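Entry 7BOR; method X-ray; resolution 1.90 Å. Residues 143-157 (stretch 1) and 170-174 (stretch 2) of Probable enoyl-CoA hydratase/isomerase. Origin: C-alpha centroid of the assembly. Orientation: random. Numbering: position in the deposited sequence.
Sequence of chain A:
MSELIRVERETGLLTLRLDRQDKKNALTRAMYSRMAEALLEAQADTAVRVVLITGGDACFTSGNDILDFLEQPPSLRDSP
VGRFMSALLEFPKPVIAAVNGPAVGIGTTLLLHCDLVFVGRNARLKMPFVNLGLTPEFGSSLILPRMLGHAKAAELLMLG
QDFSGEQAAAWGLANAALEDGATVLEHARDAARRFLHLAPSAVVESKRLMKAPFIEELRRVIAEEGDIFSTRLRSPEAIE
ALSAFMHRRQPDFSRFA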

# COMPACT_ATOMS: atom_id res chain seq x y z
N ILE A 143 -7.69 -10.27 -4.02
CA ILE A 143 -8.40 -9.04 -4.39
C ILE A 143 -8.37 -8.82 -5.90
O ILE A 143 -9.39 -8.48 -6.50
N LEU A 144 -7.23 -9.02 -6.53
CA LEU A 144 -7.15 -8.62 -7.94
C LEU A 144 -7.95 -9.50 -8.90
O LEU A 144 -8.64 -8.97 -9.78
N PRO A 145 -7.96 -10.83 -8.75
CA PRO A 145 -8.82 -11.62 -9.65
C PRO A 145 -10.29 -11.36 -9.40
O PRO A 145 -11.09 -11.42 -10.34
N ARG A 146 -10.66 -11.02 -8.17
CA ARG A 146 -12.05 -10.72 -7.87
C ARG A 146 -12.49 -9.42 -8.53
O ARG A 146 -13.63 -9.31 -9.00
N MET A 147 -11.63 -8.42 -8.49
CA MET A 147 -11.91 -7.12 -9.07
C MET A 147 -11.80 -7.13 -10.58
O MET A 147 -12.60 -6.48 -11.26
N LEU A 148 -10.81 -7.82 -11.12
CA LEU A 148 -10.52 -7.71 -12.52
C LEU A 148 -10.78 -8.96 -13.34
O LEU A 148 -10.65 -8.90 -14.56
N GLY A 149 -11.11 -10.09 -12.73
CA GLY A 149 -11.07 -11.38 -13.41
C GLY A 149 -9.66 -11.95 -13.52
O GLY A 149 -8.64 -11.26 -13.41
N HIS A 150 -9.59 -13.25 -13.78
CA HIS A 150 -8.29 -13.91 -13.73
C HIS A 150 -7.28 -13.33 -14.73
O HIS A 150 -6.15 -13.02 -14.36
N ALA A 151 -7.64 -13.28 -16.02
CA ALA A 151 -6.64 -12.98 -17.05
C ALA A 151 -6.05 -11.60 -16.84
O ALA A 151 -4.84 -11.40 -16.93
N LYS A 152 -6.89 -10.63 -16.56
CA LYS A 152 -6.36 -9.28 -16.35
C LYS A 152 -5.49 -9.22 -15.10
O LYS A 152 -4.45 -8.53 -15.11
N ALA A 153 -5.90 -9.90 -14.01
CA ALA A 153 -5.08 -9.95 -12.79
C ALA A 153 -3.75 -10.66 -13.08
O ALA A 153 -2.69 -10.29 -12.56
N ALA A 154 -3.79 -11.65 -13.96
CA ALA A 154 -2.63 -12.46 -14.26
C ALA A 154 -1.57 -11.66 -14.99
O ALA A 154 -0.36 -11.82 -14.75
N GLU A 155 -2.00 -10.85 -15.96
CA GLU A 155 -1.11 -9.86 -16.55
C GLU A 155 -0.38 -9.06 -15.47
O GLU A 155 0.84 -8.86 -15.57
N LEU A 156 -1.07 -8.64 -14.41
CA LEU A 156 -0.36 -7.88 -13.39
C LEU A 156 0.49 -8.76 -12.45
O LEU A 156 1.61 -8.37 -12.08
N LEU A 157 0.03 -9.97 -12.10
CA LEU A 157 0.72 -10.76 -11.06
C LEU A 157 1.63 -11.89 -11.60
O LEU A 157 2.70 -12.13 -11.03
N ALA A 170 -8.91 3.65 -14.83
CA ALA A 170 -9.83 2.94 -15.72
C ALA A 170 -10.26 1.58 -15.15
O ALA A 170 -11.40 1.15 -15.35
N TRP A 171 -9.35 0.87 -14.50
CA TRP A 171 -9.65 -0.44 -13.93
C TRP A 171 -10.31 -0.35 -12.57
O TRP A 171 -10.83 -1.34 -12.10
N GLY A 172 -10.36 0.84 -11.97
CA GLY A 172 -10.96 1.02 -10.66
C GLY A 172 -10.05 0.70 -9.48
O GLY A 172 -10.51 0.68 -8.33
N LEU A 173 -8.78 0.44 -9.71
CA LEU A 173 -7.84 0.48 -8.60
C LEU A 173 -7.64 1.90 -8.04
O LEU A 173 -7.42 2.08 -6.82
N ALA A 174 -7.66 2.92 -8.87
CA ALA A 174 -7.70 4.27 -8.36
C ALA A 174 -9.08 4.86 -8.61
O ALA A 174 -9.79 4.46 -9.53

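Packing of residues 143-157 against residues 170-174 in the probable enoyl-CoA hydratase/isomerase chain, a contact that buries 366 Å² counting both sides. The apolar centre is built from leucines of the first stretch, with Met147, against Trp171 and Leu173 of the second. Leu173 (chi1 m, chi2 t) leaves its backbone sideways, but its end swings nearer the first stretch: CD2 of Leu173 lies 3.9 Å from CD2 of Leu144, itself m,t and likewise sideways at CB. The same Leu173 CD2 sits only 3.1 Å from SD of Met147, a very tight apolar approach. Met147 points toward the second stretch, and its t,t,m chain carries the sulfur up to the turn at Gly172, whose O is 4.3 Å from Met147 SD. Gly172, with positive phi, is the first residue after the helix to leave helical angles, and closes a Schellman motif; a CB there would be jammed against the carbonyl O of Trp171, so the backbone itself calls for glycine. Leu148 (m,t) also points in, placing its CD2 3.9 Å from CB of Trp171, at the root of the indole. Beyond the break at Gly149, the next helix supplies Leu156 (m,t), which is buried and directs CD1 to 3.8 Å from CZ3 of Trp171, oblique to the ring. Trp171 (chi1 m, chi2 -22°) has the largest area covered, its indole extending from Leu148 toward Leu156. At the polar edge, Lys152 folds through t,p,t,m to bring its ammonium over one indole face: NZ of Lys152 is 3.2 Å from the centroid of the Trp171 five-membered ring, 22° off the normal, a cation-pi contact. Although Lys152 NZ and Trp171 NE1 are 3.0 Å apart, both are donors and form no hydrogen bond. No hydrogen bond links the two stretches; apolar packing and this cation-pi contact join them.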

# COMPACT_ATOMS: atom_id res chain seq x y z
CB ILE A 143 -7.81 -7.84 -3.63
CG1 ILE A 143 -8.07 -8.01 -2.14
CG2 ILE A 143 -8.35 -6.48 -4.12
CD1 ILE A 143 -7.32 -7.00 -1.26
CB LEU A 144 -5.70 -8.57 -8.40
CG LEU A 144 -4.88 -7.40 -7.84
CD1 LEU A 144 -3.47 -7.48 -8.41
CD2 LEU A 144 -5.47 -6.01 -8.12
CB PRO A 145 -8.40 -13.08 -9.39
CG PRO A 145 -7.06 -13.01 -8.72
CD PRO A 145 -7.04 -11.67 -7.96
CB ARG A 146 -12.23 -10.62 -6.37
CG ARG A 146 -13.66 -10.55 -5.92
CD ARG A 146 -13.71 -10.86 -4.44
NE ARG A 146 -13.20 -9.76 -3.64
CZ ARG A 146 -12.57 -9.90 -2.49
NH1 ARG A 146 -12.16 -8.84 -1.82
NH2 ARG A 146 -12.32 -11.11 -2.01
CB MET A 147 -10.94 -6.08 -8.52
CG MET A 147 -11.27 -4.69 -8.91
SD MET A 147 -9.98 -3.56 -8.38
CE MET A 147 -9.65 -4.21 -6.77
CB LEU A 148 -9.04 -7.33 -12.68
CG LEU A 148 -8.50 -6.15 -11.92
CD1 LEU A 148 -6.98 -6.06 -12.12
CD2 LEU A 148 -9.13 -4.89 -12.44
CB HIS A 150 -8.37 -15.40 -13.99
CG HIS A 150 -7.02 -16.05 -13.90
ND1 HIS A 150 -6.35 -16.17 -12.70
CD2 HIS A 150 -6.17 -16.52 -14.85
CE1 HIS A 150 -5.18 -16.75 -12.91
NE2 HIS A 150 -5.05 -16.99 -14.20
CB ALA A 151 -7.25 -13.06 -18.43
CB LYS A 152 -7.53 -8.31 -16.25
CG LYS A 152 -7.14 -6.90 -16.35
CD LYS A 152 -6.80 -6.56 -17.78
CE LYS A 152 -6.96 -5.05 -17.95
NZ LYS A 152 -8.18 -4.53 -17.21
CB ALA A 153 -5.84 -10.65 -11.66
CB ALA A 154 -3.06 -13.67 -15.10
CB GLU A 155 -1.92 -8.93 -17.43
CG GLU A 155 -1.06 -8.04 -18.27
CD GLU A 155 -1.86 -7.21 -19.25
OE1 GLU A 155 -3.13 -7.22 -19.26
OE2 GLU A 155 -1.17 -6.53 -20.02
CB LEU A 156 -1.34 -7.04 -12.59
CG LEU A 156 -2.31 -6.14 -13.37
CD1 LEU A 156 -3.16 -5.25 -12.47
CD2 LEU A 156 -1.47 -5.30 -14.41
CB LEU A 157 -0.30 -11.37 -10.12
CG LEU A 157 -1.04 -10.41 -9.20
CD1 LEU A 157 -2.01 -11.21 -8.33
CD2 LEU A 157 -0.10 -9.64 -8.33
CB ALA A 170 -9.19 2.74 -17.09
CB TRP A 171 -8.37 -1.29 -13.80
CG TRP A 171 -7.66 -1.51 -15.07
CD1 TRP A 171 -8.20 -1.42 -16.31
CD2 TRP A 171 -6.29 -1.86 -15.25
NE1 TRP A 171 -7.24 -1.65 -17.27
CE2 TRP A 171 -6.06 -1.96 -16.64
CE3 TRP A 171 -5.22 -2.09 -14.38
CZ2 TRP A 171 -4.81 -2.28 -17.16
CZ3 TRP A 171 -4.01 -2.42 -14.88
CH2 TRP A 171 -3.79 -2.51 -16.25
CB LEU A 173 -6.52 -0.11 -9.09
CG LEU A 173 -6.54 -1.57 -9.54
CD1 LEU A 173 -5.18 -2.05 -9.95
CD2 LEU A 173 -7.06 -2.43 -8.36
CB ALA A 174 -6.61 5.15 -9.00